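Local atomic coordinates of putative exported protein (Burkholderia pseudomallei, PDB entry 4JGB), a protein that probably binds a nicotinamide adenine dinucleotide cofactor through a Rossmann-type domain and may act as an NAD(P)-dependent oxidoreductase, although its substrate is unknown. Residues K7-G12 and T33-N38; G12-I17 and P75-A80; A22-R27 and Y191-V196; A51-P56 and V84-A89; D67-A72 and A97-V102. One frame throughout, in Å; residues are numbered along the deposited sequence.

Contact 1 of 5, residues K7-G12 and T33-N38. With SO4 (sulfate ion), chain E.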
# COMPACT_ATOMS: atom_id res chain seq x y z
N LYS A 7 -10.87 -11.56 -5.65
CA LYS A 7 -11.02 -11.75 -4.21
C LYS A 7 -9.83 -11.09 -3.55
O LYS A 7 -8.72 -11.68 -3.49
CB LYS A 7 -11.00 -13.22 -3.84
CG LYS A 7 -12.22 -14.02 -4.27
CD LYS A 7 -11.98 -15.44 -3.79
CE LYS A 7 -13.24 -16.19 -3.48
NZ LYS A 7 -13.64 -16.87 -4.74
N ILE A 8 -10.06 -9.88 -3.04
CA ILE A 8 -9.01 -9.10 -2.34
C ILE A 8 -9.13 -9.11 -0.80
O ILE A 8 -10.19 -8.76 -0.24
CB ILE A 8 -9.02 -7.64 -2.83
CG1 ILE A 8 -8.75 -7.57 -4.35
CG2 ILE A 8 -8.07 -6.80 -2.00
CD1 ILE A 8 -9.49 -6.43 -5.04
N ALA A 9 -8.06 -9.53 -0.13
CA ALA A 9 -7.99 -9.48 1.34
C ALA A 9 -7.18 -8.25 1.70
O ALA A 9 -6.15 -7.98 1.09
CB ALA A 9 -7.35 -10.73 1.91
N LEU A 10 -7.64 -7.51 2.70
CA LEU A 10 -7.10 -6.18 2.94
C LEU A 10 -6.91 -5.98 4.43
O LEU A 10 -7.90 -6.13 5.17
CB LEU A 10 -8.09 -5.14 2.36
CG LEU A 10 -7.69 -3.66 2.60
CD1 LEU A 10 -6.44 -3.34 1.79
CD2 LEU A 10 -8.82 -2.68 2.28
N PHE A 11 -5.67 -5.73 4.88
CA PHE A 11 -5.36 -5.28 6.25
C PHE A 11 -5.43 -3.75 6.33
O PHE A 11 -5.15 -3.07 5.35
CB PHE A 11 -3.97 -5.78 6.70
CG PHE A 11 -3.89 -7.26 6.94
CD1 PHE A 11 -4.16 -7.80 8.20
CD2 PHE A 11 -3.59 -8.13 5.89
CE1 PHE A 11 -4.13 -9.19 8.42
CE2 PHE A 11 -3.53 -9.52 6.09
CZ PHE A 11 -3.81 -10.05 7.36
N GLY A 12 -5.83 -3.21 7.48
CA GLY A 12 -5.90 -1.77 7.66
C GLY A 12 -7.12 -1.12 7.05
O GLY A 12 -7.13 0.10 6.83
N THR A 33 -12.54 -8.60 1.48
CA THR A 33 -12.54 -9.10 2.85
C THR A 33 -11.59 -8.26 3.70
O THR A 33 -10.40 -8.28 3.47
CB THR A 33 -12.13 -10.59 2.86
OG1 THR A 33 -12.95 -11.28 1.89
CG2 THR A 33 -12.29 -11.22 4.27
N ALA A 34 -12.12 -7.51 4.67
CA ALA A 34 -11.30 -6.81 5.66
C ALA A 34 -10.78 -7.78 6.71
O ALA A 34 -11.57 -8.43 7.43
CB ALA A 34 -12.09 -5.66 6.31
N LEU A 35 -9.46 -7.91 6.80
CA LEU A 35 -8.88 -8.81 7.76
C LEU A 35 -8.36 -8.00 8.95
O LEU A 35 -7.68 -6.98 8.73
CB LEU A 35 -7.76 -9.65 7.12
CG LEU A 35 -8.10 -10.67 6.04
CD1 LEU A 35 -6.83 -11.41 5.64
CD2 LEU A 35 -9.14 -11.66 6.55
N SER A 36 -8.68 -8.44 10.17
CA SER A 36 -8.14 -7.84 11.42
C SER A 36 -8.15 -8.77 12.64
O SER A 36 -8.79 -9.83 12.62
CB SER A 36 -8.87 -6.53 11.76
OG SER A 36 -10.25 -6.75 11.99
N ARG A 37 -7.45 -8.37 13.70
CA ARG A 37 -7.45 -9.12 14.98
C ARG A 37 -8.83 -9.17 15.65
O ARG A 37 -9.23 -10.22 16.14
CB ARG A 37 -6.39 -8.58 15.95
N ASN A 38 -9.56 -8.04 15.65
CA ASN A 38 -10.94 -7.98 16.14
C ASN A 38 -11.86 -7.44 15.07
O ASN A 38 -12.12 -6.24 15.04
CB ASN A 38 -11.08 -7.06 17.35
CG ASN A 38 -9.90 -7.12 18.27
OD1 ASN A 38 -8.96 -6.34 18.12
ND2 ASN A 38 -9.92 -8.07 19.20
S SO4 E . -5.28 -5.06 13.27
O1 SO4 E . -5.88 -6.37 13.62
O2 SO4 E . -4.91 -4.96 11.84
O3 SO4 E . -6.28 -4.00 13.58
O4 SO4 E . -4.06 -4.86 14.07
O HOH W 1 -8.85 -4.59 7.53
O HOH W 2 -6.35 -4.73 9.78

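Contact 2 of 5, residues G12-I17 and P75-A80. With SO4 (sulfate ion), chain D; EDO (1,2-ethanediol), chain C.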
# COMPACT_ATOMS: atom_id res chain seq x y z
N GLY A 12 -5.83 -3.21 7.48
CA GLY A 12 -5.90 -1.77 7.66
C GLY A 12 -7.12 -1.12 7.05
O GLY A 12 -7.13 0.10 6.83
N ALA A 13 -8.16 -1.91 6.77
CA ALA A 13 -9.37 -1.41 6.08
C ALA A 13 -10.21 -0.29 6.76
O ALA A 13 -11.05 0.34 6.07
CB ALA A 13 -10.27 -2.57 5.62
N THR A 14 -10.00 -0.02 8.05
CA THR A 14 -10.80 1.01 8.71
C THR A 14 -10.08 2.35 8.69
O THR A 14 -10.62 3.35 9.17
CB THR A 14 -11.12 0.73 10.20
OG1 THR A 14 -9.90 0.69 10.95
CG2 THR A 14 -11.83 -0.55 10.38
N GLY A 15 -8.86 2.36 8.16
CA GLY A 15 -8.08 3.59 8.10
C GLY A 15 -8.65 4.57 7.08
O GLY A 15 -9.58 4.26 6.34
N MET A 16 -8.09 5.76 7.09
CA MET A 16 -8.43 6.83 6.18
C MET A 16 -8.11 6.37 4.73
O MET A 16 -8.94 6.52 3.80
CB MET A 16 -7.61 8.06 6.62
CG MET A 16 -7.99 9.35 5.96
SD MET A 16 -7.22 9.35 4.33
CE MET A 16 -5.59 9.99 4.70
N ILE A 17 -6.92 5.78 4.55
CA ILE A 17 -6.54 5.22 3.24
C ILE A 17 -7.23 3.89 2.96
O ILE A 17 -7.75 3.64 1.85
CB ILE A 17 -5.01 5.06 3.10
CG1 ILE A 17 -4.33 6.42 3.26
CG2 ILE A 17 -4.67 4.39 1.77
CD1 ILE A 17 -2.79 6.37 3.22
N PRO A 75 -0.74 6.69 7.61
CA PRO A 75 0.03 7.48 8.60
C PRO A 75 -0.44 7.37 10.06
O PRO A 75 0.39 7.44 10.97
CB PRO A 75 -0.11 8.93 8.08
CG PRO A 75 -1.26 8.90 7.12
CD PRO A 75 -1.24 7.53 6.51
N LYS A 76 -1.75 7.20 10.29
CA LYS A 76 -2.24 7.07 11.68
C LYS A 76 -2.13 5.63 12.21
O LYS A 76 -2.00 5.41 13.41
CB LYS A 76 -3.67 7.60 11.83
N GLN A 77 -2.15 4.65 11.32
CA GLN A 77 -2.11 3.25 11.74
C GLN A 77 -0.72 2.62 11.85
O GLN A 77 -0.50 1.72 12.67
CB GLN A 77 -2.94 2.39 10.80
CG GLN A 77 -4.43 2.39 11.10
CD GLN A 77 -5.18 1.52 10.12
OE1 GLN A 77 -5.70 0.47 10.48
NE2 GLN A 77 -5.20 1.93 8.86
N GLU A 78 0.20 3.06 11.02
CA GLU A 78 1.52 2.44 10.95
C GLU A 78 2.41 2.85 12.13
O GLU A 78 2.25 3.94 12.70
CB GLU A 78 2.20 2.86 9.66
CG GLU A 78 2.52 4.35 9.62
CD GLU A 78 3.10 4.77 8.30
OE1 GLU A 78 3.40 3.86 7.48
OE2 GLU A 78 3.28 5.99 8.07
N GLU A 79 3.35 1.98 12.49
CA GLU A 79 4.37 2.33 13.46
C GLU A 79 5.73 2.05 12.84
O GLU A 79 5.91 0.98 12.23
CB GLU A 79 4.20 1.53 14.74
CG GLU A 79 2.93 1.84 15.51
CD GLU A 79 2.79 0.98 16.76
OE1 GLU A 79 3.72 0.99 17.61
OE2 GLU A 79 1.76 0.31 16.91
N ALA A 80 6.68 2.98 12.98
CA ALA A 80 8.01 2.83 12.38
C ALA A 80 8.60 1.44 12.69
O ALA A 80 9.08 0.77 11.79
CB ALA A 80 8.97 3.93 12.81
S SO4 D . -4.59 5.79 8.09
O1 SO4 D . -4.76 5.61 6.61
O2 SO4 D . -5.88 6.00 8.81
O3 SO4 D . -3.90 4.60 8.70
O4 SO4 D . -3.70 6.96 8.33
C1 EDO C . -8.04 -1.33 11.63
O1 EDO C . -8.08 -1.03 10.21
C2 EDO C . -8.80 -2.63 11.86
O2 EDO C . -9.09 -3.12 10.55

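Contact 3 of 5, residues A22-R27 and Y191-V196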
# COMPACT_ATOMS: atom_id res chain seq x y z
N ALA A 22 -10.99 -0.16 0.25
CA ALA A 22 -12.02 -1.17 0.32
C ALA A 22 -13.26 -0.76 -0.45
O ALA A 22 -13.85 -1.58 -1.14
CB ALA A 22 -12.40 -1.50 1.78
N ALA A 23 -13.68 0.48 -0.32
CA ALA A 23 -14.89 0.98 -0.99
C ALA A 23 -14.69 1.07 -2.51
O ALA A 23 -15.62 0.78 -3.30
CB ALA A 23 -15.26 2.35 -0.42
N GLU A 24 -13.49 1.49 -2.91
CA GLU A 24 -13.14 1.58 -4.34
C GLU A 24 -13.16 0.20 -4.98
O GLU A 24 -13.61 0.05 -6.13
CB GLU A 24 -11.76 2.24 -4.55
CG GLU A 24 -11.30 2.40 -6.00
CD GLU A 24 -12.23 3.26 -6.87
OE1 GLU A 24 -12.77 4.25 -6.35
OE2 GLU A 24 -12.37 2.99 -8.10
N ALA A 25 -12.66 -0.81 -4.26
CA ALA A 25 -12.67 -2.16 -4.81
C ALA A 25 -14.10 -2.75 -4.83
O ALA A 25 -14.51 -3.30 -5.86
CB ALA A 25 -11.70 -3.06 -4.07
N ALA A 26 -14.84 -2.59 -3.74
CA ALA A 26 -16.25 -3.06 -3.66
C ALA A 26 -17.13 -2.46 -4.75
O ALA A 26 -17.91 -3.18 -5.38
CB ALA A 26 -16.86 -2.79 -2.29
N ARG A 27 -17.01 -1.15 -5.02
CA ARG A 27 -17.92 -0.51 -5.95
C ARG A 27 -17.67 -0.99 -7.40
O ARG A 27 -18.54 -0.78 -8.27
CB ARG A 27 -17.83 1.02 -5.86
CG ARG A 27 -16.56 1.68 -6.44
CD ARG A 27 -16.54 3.17 -6.08
NE ARG A 27 -17.58 3.91 -6.82
CZ ARG A 27 -17.98 5.17 -6.60
NH1 ARG A 27 -17.46 5.92 -5.64
NH2 ARG A 27 -18.95 5.68 -7.38
N TYR A 191 -5.95 8.28 -4.69
CA TYR A 191 -4.93 7.26 -4.39
C TYR A 191 -5.55 5.85 -4.42
O TYR A 191 -4.97 4.90 -4.99
CB TYR A 191 -4.26 7.53 -3.04
CG TYR A 191 -3.30 6.44 -2.62
CD1 TYR A 191 -1.94 6.49 -2.96
CD2 TYR A 191 -3.75 5.37 -1.80
CE1 TYR A 191 -1.07 5.48 -2.54
CE2 TYR A 191 -2.89 4.36 -1.40
CZ TYR A 191 -1.56 4.42 -1.77
OH TYR A 191 -0.71 3.42 -1.34
N ALA A 192 -6.75 5.73 -3.85
CA ALA A 192 -7.48 4.46 -3.87
C ALA A 192 -7.82 4.02 -5.34
O ALA A 192 -7.67 2.85 -5.71
CB ALA A 192 -8.73 4.56 -3.00
N ILE A 193 -8.26 4.96 -6.18
CA ILE A 193 -8.41 4.63 -7.62
C ILE A 193 -7.09 4.04 -8.16
O ILE A 193 -7.09 2.96 -8.70
CB ILE A 193 -8.90 5.83 -8.48
CG1 ILE A 193 -10.32 6.25 -8.01
CG2 ILE A 193 -8.85 5.45 -9.98
CD1 ILE A 193 -10.99 7.40 -8.72
N ALA A 194 -5.98 4.75 -8.01
CA ALA A 194 -4.66 4.26 -8.43
C ALA A 194 -4.30 2.86 -7.90
O ALA A 194 -3.78 2.01 -8.66
CB ALA A 194 -3.56 5.26 -8.08
N PHE A 195 -4.58 2.63 -6.62
CA PHE A 195 -4.10 1.47 -5.90
C PHE A 195 -4.87 0.27 -6.45
O PHE A 195 -4.27 -0.76 -6.84
CB PHE A 195 -4.36 1.66 -4.38
CG PHE A 195 -3.76 0.60 -3.48
CD1 PHE A 195 -4.41 -0.63 -3.29
CD2 PHE A 195 -2.60 0.86 -2.76
CE1 PHE A 195 -3.88 -1.57 -2.41
CE2 PHE A 195 -2.08 -0.10 -1.88
CZ PHE A 195 -2.74 -1.31 -1.70
N VAL A 196 -6.19 0.42 -6.54
CA VAL A 196 -7.04 -0.65 -7.06
C VAL A 196 -6.83 -0.85 -8.59
O VAL A 196 -6.90 -1.99 -9.08
CB VAL A 196 -8.54 -0.40 -6.71
CG1 VAL A 196 -9.43 -1.43 -7.40
CG2 VAL A 196 -8.79 -0.43 -5.18

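Contact 4 of 5, residues A51-P56 and V84-A89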
# COMPACT_ATOMS: atom_id res chain seq x y z
N ALA A 51 -7.96 -12.40 11.49
CA ALA A 51 -6.61 -12.71 11.05
C ALA A 51 -5.62 -11.90 11.86
O ALA A 51 -5.83 -10.70 12.11
CB ALA A 51 -6.43 -12.44 9.56
N ASP A 52 -4.56 -12.57 12.30
CA ASP A 52 -3.47 -11.92 13.00
C ASP A 52 -2.29 -11.95 12.07
O ASP A 52 -1.69 -13.02 11.83
CB ASP A 52 -3.14 -12.63 14.31
CG ASP A 52 -1.82 -12.11 14.95
OD1 ASP A 52 -1.34 -11.03 14.54
OD2 ASP A 52 -1.29 -12.79 15.86
N LEU A 53 -1.96 -10.77 11.58
CA LEU A 53 -0.86 -10.54 10.67
C LEU A 53 0.44 -11.23 11.11
O LEU A 53 1.14 -11.85 10.31
CB LEU A 53 -0.68 -9.02 10.54
CG LEU A 53 0.19 -8.48 9.40
CD1 LEU A 53 -0.07 -9.23 8.10
CD2 LEU A 53 -0.06 -7.00 9.23
N PHE A 54 0.74 -11.17 12.41
CA PHE A 54 2.02 -11.63 12.91
C PHE A 54 1.99 -13.08 13.41
O PHE A 54 2.94 -13.55 14.03
CB PHE A 54 2.52 -10.65 13.99
CG PHE A 54 2.65 -9.22 13.51
CD1 PHE A 54 3.53 -8.90 12.47
CD2 PHE A 54 1.92 -8.19 14.11
CE1 PHE A 54 3.66 -7.59 12.02
CE2 PHE A 54 2.06 -6.88 13.68
CZ PHE A 54 2.92 -6.57 12.63
N ASP A 55 0.88 -13.78 13.15
CA ASP A 55 0.75 -15.18 13.55
C ASP A 55 0.77 -16.02 12.29
O ASP A 55 -0.21 -16.02 11.54
CB ASP A 55 -0.54 -15.39 14.35
CG ASP A 55 -0.81 -16.86 14.70
OD1 ASP A 55 -0.01 -17.77 14.40
OD2 ASP A 55 -1.87 -17.12 15.31
N PRO A 56 1.89 -16.74 12.05
CA PRO A 56 2.19 -17.45 10.80
C PRO A 56 0.99 -18.21 10.22
O PRO A 56 0.58 -17.94 9.08
CB PRO A 56 3.32 -18.41 11.19
CG PRO A 56 3.33 -18.45 12.70
CD PRO A 56 2.88 -17.07 13.10
N VAL A 84 8.60 -2.86 8.55
CA VAL A 84 9.31 -4.03 7.97
C VAL A 84 8.65 -5.40 8.30
O VAL A 84 8.47 -6.24 7.40
CB VAL A 84 10.82 -4.04 8.36
CG1 VAL A 84 11.50 -5.36 7.94
CG2 VAL A 84 11.51 -2.86 7.71
N ALA A 85 8.32 -5.62 9.58
CA ALA A 85 7.70 -6.89 10.00
C ALA A 85 6.38 -7.13 9.25
O ALA A 85 6.11 -8.25 8.84
CB ALA A 85 7.47 -6.91 11.50
N VAL A 86 5.58 -6.08 9.05
CA VAL A 86 4.35 -6.20 8.27
C VAL A 86 4.65 -6.72 6.86
O VAL A 86 4.11 -7.73 6.46
CB VAL A 86 3.55 -4.88 8.17
CG1 VAL A 86 2.40 -5.05 7.18
CG2 VAL A 86 2.98 -4.49 9.53
N ALA A 87 5.50 -6.01 6.12
CA ALA A 87 5.96 -6.46 4.80
C ALA A 87 6.44 -7.95 4.80
O ALA A 87 6.06 -8.75 3.94
CB ALA A 87 7.07 -5.54 4.28
N LYS A 88 7.30 -8.28 5.77
CA LYS A 88 7.83 -9.63 5.91
C LYS A 88 6.73 -10.64 6.16
O LYS A 88 6.72 -11.74 5.57
CB LYS A 88 8.87 -9.70 7.02
CG LYS A 88 10.17 -8.98 6.70
CD LYS A 88 11.33 -9.37 7.63
CE LYS A 88 12.59 -8.62 7.20
NZ LYS A 88 13.87 -8.99 7.90
N ALA A 89 5.80 -10.28 7.03
CA ALA A 89 4.72 -11.20 7.41
C ALA A 89 3.76 -11.39 6.25
O ALA A 89 3.25 -12.49 6.03
CB ALA A 89 3.99 -10.71 8.67

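Contact 5 of 5, residues D67-A72 and A97-V102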
# COMPACT_ATOMS: atom_id res chain seq x y z
N ASP A 67 -7.25 -13.90 -4.26
CA ASP A 67 -6.42 -13.56 -5.44
C ASP A 67 -5.31 -12.59 -5.08
O ASP A 67 -4.21 -12.65 -5.66
CB ASP A 67 -7.25 -12.95 -6.58
CG ASP A 67 -8.32 -13.88 -7.05
OD1 ASP A 67 -7.97 -15.02 -7.38
OD2 ASP A 67 -9.50 -13.47 -7.08
N VAL A 68 -5.58 -11.69 -4.14
CA VAL A 68 -4.69 -10.57 -3.86
C VAL A 68 -4.66 -10.32 -2.35
O VAL A 68 -5.70 -10.33 -1.69
CB VAL A 68 -5.19 -9.30 -4.60
CG1 VAL A 68 -4.40 -8.02 -4.24
CG2 VAL A 68 -5.23 -9.55 -6.11
N VAL A 69 -3.48 -10.08 -1.80
CA VAL A 69 -3.47 -9.56 -0.44
C VAL A 69 -2.90 -8.13 -0.44
O VAL A 69 -1.86 -7.85 -1.06
CB VAL A 69 -2.75 -10.52 0.53
CG1 VAL A 69 -1.28 -10.61 0.19
CG2 VAL A 69 -2.92 -10.06 1.96
N ALA A 70 -3.61 -7.21 0.22
CA ALA A 70 -3.15 -5.80 0.32
C ALA A 70 -3.02 -5.32 1.77
O ALA A 70 -3.82 -5.69 2.63
CB ALA A 70 -4.07 -4.86 -0.50
N SER A 71 -2.03 -4.49 2.04
CA SER A 71 -1.91 -3.87 3.35
C SER A 71 -2.03 -2.34 3.20
O SER A 71 -1.28 -1.71 2.44
CB SER A 71 -0.58 -4.29 4.00
OG SER A 71 -0.18 -3.39 5.03
N ALA A 72 -2.96 -1.76 3.95
CA ALA A 72 -3.37 -0.36 3.77
C ALA A 72 -3.20 0.51 5.00
O ALA A 72 -3.81 1.57 5.10
CB ALA A 72 -4.82 -0.29 3.31
N ALA A 97 0.30 -19.36 1.58
CA ALA A 97 -1.08 -19.51 1.11
C ALA A 97 -1.21 -19.67 -0.43
O ALA A 97 -2.27 -20.03 -0.92
CB ALA A 97 -1.92 -18.34 1.60
N GLY A 98 -0.16 -19.40 -1.19
CA GLY A 98 -0.21 -19.57 -2.65
C GLY A 98 -0.78 -18.36 -3.37
O GLY A 98 -1.27 -18.47 -4.51
N VAL A 99 -0.72 -17.19 -2.71
CA VAL A 99 -1.23 -15.94 -3.26
C VAL A 99 -0.07 -15.18 -3.91
O VAL A 99 0.97 -14.95 -3.29
CB VAL A 99 -1.88 -15.07 -2.15
CG1 VAL A 99 -2.16 -13.64 -2.65
CG2 VAL A 99 -3.14 -15.76 -1.62
N LYS A 100 -0.23 -14.80 -5.17
CA LYS A 100 0.87 -14.27 -5.93
C LYS A 100 0.89 -12.74 -5.90
O LYS A 100 1.96 -12.12 -5.90
CB LYS A 100 0.81 -14.80 -7.37
CG LYS A 100 2.01 -14.45 -8.23
CD LYS A 100 3.03 -15.57 -8.26
CE LYS A 100 4.15 -15.24 -9.24
NZ LYS A 100 3.60 -14.81 -10.57
N ARG A 101 -0.29 -12.13 -5.85
CA ARG A 101 -0.37 -10.68 -5.94
C ARG A 101 -0.46 -10.07 -4.55
O ARG A 101 -1.37 -10.40 -3.79
CB ARG A 101 -1.55 -10.26 -6.84
CG ARG A 101 -1.58 -8.78 -7.19
CD ARG A 101 -0.48 -8.45 -8.16
NE ARG A 101 -0.61 -7.12 -8.71
CZ ARG A 101 0.25 -6.14 -8.51
NH1 ARG A 101 1.31 -6.32 -7.70
NH2 ARG A 101 0.03 -4.97 -9.09
N VAL A 102 0.52 -9.22 -4.23
CA VAL A 102 0.67 -8.53 -2.94
C VAL A 102 0.84 -7.02 -3.19
O VAL A 102 1.77 -6.61 -3.89
CB VAL A 102 1.94 -9.02 -2.17
CG1 VAL A 102 2.16 -8.25 -0.87
CG2 VAL A 102 1.89 -10.52 -1.89
O HOH W 3 -2.62 -14.15 -7.00

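Contact 1 of 5, residues K7-G12 and T33-N38
Ile8 and Leu10 exchange three backbone hydrogen bonds with Thr33 and Leu35, which places strands 7-11 and 31-36 parallel in one sheet. Thr33 N donates to Ile8 O (2.9 Å), Leu10 N donates to Thr33 O (3.0 Å), and Leu35 N donates to Leu10 O (2.9 Å). Weaker CA-H...O contacts alternate with them, as where Ala9 CA lies 3.4 Å from Thr33 O.

Apolar packing is concentrated on the sheet face that carries Ala9, Thr33, Phe11 and Leu35. The Phe11 ring receives Leu35 CB over one face, a CH-pi contact with CB 4.0 Å from the ring centroid and 17° off the normal. Leu35 CG stands anti to the carbonyl carbon (chi1 -67°), and the CD1 branch beyond it touches both Phe11 CZ at 3.7 Å and Ala9 CB at 3.8 Å. Ala62 and Leu63 of helix 56-63 pack on the same leucine.

Where the strands end, one water bridges Gly12 N and Leu35 O and approaches a sulfate, probably from the crystallisation liquor, that also bonds Tyr73 OH. Its bond from Arg37 N is unusually short, so its exact placement is doubtful.

Joined through helix 16-27, the two strands form the opening beta-alpha-beta unit of a Rossmann fold. In such folds the tip of the second strand commonly receives the adenosine half of the dinucleotide, and the sulfate position is consistent with that.

Contact 2 of 5, residues G12-I17 and P75-A80
Gln77 reaches across to the turn at Gly12-Gly15 with its carboxamide, and this side chain carries most of the contact. The chain is fully extended beyond CG (chi2 180°), which carries CD, and the amide with it, over to the other segment. There the two ends of the amide do different work. NE2 makes a straight but weak hydrogen bond of 3.3 Å to Gly12 O and a firmer one of 3.0 Å to sulfate O3, while OE1 accepts from O1 of a bound ethanediol at 2.8 Å. The same ethanediol O1 also accepts from Thr14 N, although the diol sits too close to the threonine side chain and its position is doubtful.

Gly15 has no side chain, and NE2 comes within 3.4 Å of its CA. Gly12 O is gripped twice, since Gly15 N also donates to it (3.1 Å) and closes a type I turn. Further along, Ile17 and Pro75 meet at about a right angle, with CD1 of the isoleucine 3.8 Å from CD of the proline ring.

Between the segments, sulfate O2 accepts from Met16 N (2.8 Å) and sulfate O1 from Ile17 N. From the other segment Lys76 N donates to sulfate O4 (2.8 Å), and Gly74 N adds a further bond. Both small molecules probably come from the crystallisation liquor. Gly12 and Gly15 belong to the glycine-rich GxxGxxG turn of NAD(P)-binding Rossmann domains. An anion held by backbone N-H groups at the start of helix 16-27 is consistent with the site where such domains take the dinucleotide pyrophosphate.

Contact 3 of 5, residues A22-R27 and Y191-V196
The carboxylate of Glu24, lying against Ile193, is gripped by two arginines from outside the contact: OE1 forms a salt bridge with Arg165 NH2 and OE2 another with Arg28 NH2. Across the interface the group meets only carbon, with OE1 3.6 Å and CD 3.7 Å from Ile193 CG1. The glutamate CG stands anti to the backbone N (chi1 -180°), and the chain then bends (chi2 61°), which turns CD toward Ile193.

Its methylenes do the rest of the packing. CB faces Ala192 CB at 4.1 Å, while CG touches Ala192 O (3.7 Å) and Val196 CG2 (3.9 Å). The same CG2 branch of Val196 also reaches Ala25, coming 4.1 Å from its CB, so this one methyl touches two consecutive residues of the facing helix. Ala25 and Ala192 are small, consistent with the approach of the axes of segments 22-27 and 191-196 to 9.1 Å, at a crossing angle of -58°.

All the touching residues are buried. Arg28 NH2 also makes a weak hydrogen bond to Ile193 O, linking the glutamate to the second helix by an indirect route. A buried carboxylate flanked by two guanidinium groups is probably ionised, its charge balanced by arginines that approach separate oxygens, while its aliphatic part serves as ordinary hydrophobic packing between helices 16-27 and 188-201.

Contact 4 of 5, residues A51-P56 and V84-A89
The Phe54 ring points its CE1-CZ side at helix 83-97, with Val86 N and Ala85 C at its edge and in its plane. CE1 comes within 3.8 Å of Val86 N. The methyl groups around the ring approach it obliquely: Ala85 CB lies 3.9 Å from CE1, Val86 CG2 lies 3.7 Å from CZ, and Ala89 CB is a looser neighbour of CD1.

Leu53 meets the same helix beside it. Its side chain crosses that of Val86 at about a right angle, and CD2 touches Val86 CG1 at 3.7 Å. The two branches of Val86 are thereby shared, CG1 facing the leucine and CG2 touching both Phe54 CZ and Leu53 CD2. Ala89 CB packs against the loop backbone, 3.5 Å from Leu53 O.

Asp52 makes two bonds within the loop. OD1 accepts from Phe54 N at 3.0 Å, an Asx turn in which the donor stands 62° out of the carboxylate plane, and Asp55 N bonds to Asp52 O (3.0 Å) to close a type I turn.

This loop leaves strand 47-50 and leads to helix 56-63, for which Asp55 is the N-cap. Inward, Leu53 and Ala51 pack on Phe11, so the Leu53 side chain touches both Phe11 of strand 7-11 and Val86 of helix 83-97.

Contact 5 of 5, residues D67-A72 and A97-V102
Arg101 packs beside Val68 with the carbon part of its side chain and carries its charge away from it. CB lies 3.8 Å from both Asp67 O and Val68 CG2. CG, anti to the backbone N (chi1 -171°), stays alongside the valine at 3.9 Å from CG2. The chain then bends (chi2 72°), and the guanidinium ends at strand 150-155 and helix 188-201: NH1 donates to Asp150 O and Thr152 OG1, and NH2 forms a salt bridge with Glu198 OE2.

The backbones are joined by Val69 N donating to Arg101 O (2.9 Å), with a CA-H...O contact from Val102 CA to Val69 O (3.2 Å) beside it. On the face opposite Val68 and Arg101, the side chains of Val69 and Val102 run side by side and touch through Val69 CG1 and Val102 CG2 at 3.8 Å. Val99, ahead of the strand, brings CG1 up to Asp67 O. A water links the segments, donating to Asp67 O (2.6 Å) and accepting from Lys100 N (3.1 Å).

Helix 83-97 connects these strands in a beta-alpha-beta unit and ends in a Schellman motif with Gly98 at C-prime. The side-chain contact is apolar, made by the valines and the carbon part of Arg101, while the buried arginine has its charge met by a carboxylate and NH1 by two neutral oxygens.

In the fold
Contacts 1 and 5 build neighbouring parts of one parallel sheet, joined where Ala70 N lies 2.8 Å from Ala9 O; their centres are about 11 Å apart. Contact 2 shares Gly12 with contact 1 and sits where strand 7-11 gives way to the glycine-rich turn. Helix 16-27 runs from there into contact 3, and Ile17 CG2 meets Tyr191 CE2 at 3.6 Å. On the other side of the sheet, contact 4 touches contact 1 through Leu53 CD1 and Phe11 CZ (3.9 Å). The sulfates of contacts 1 and 2 and the ethanediol are consistent with a dinucleotide pocket there; contact 3 lies away from it.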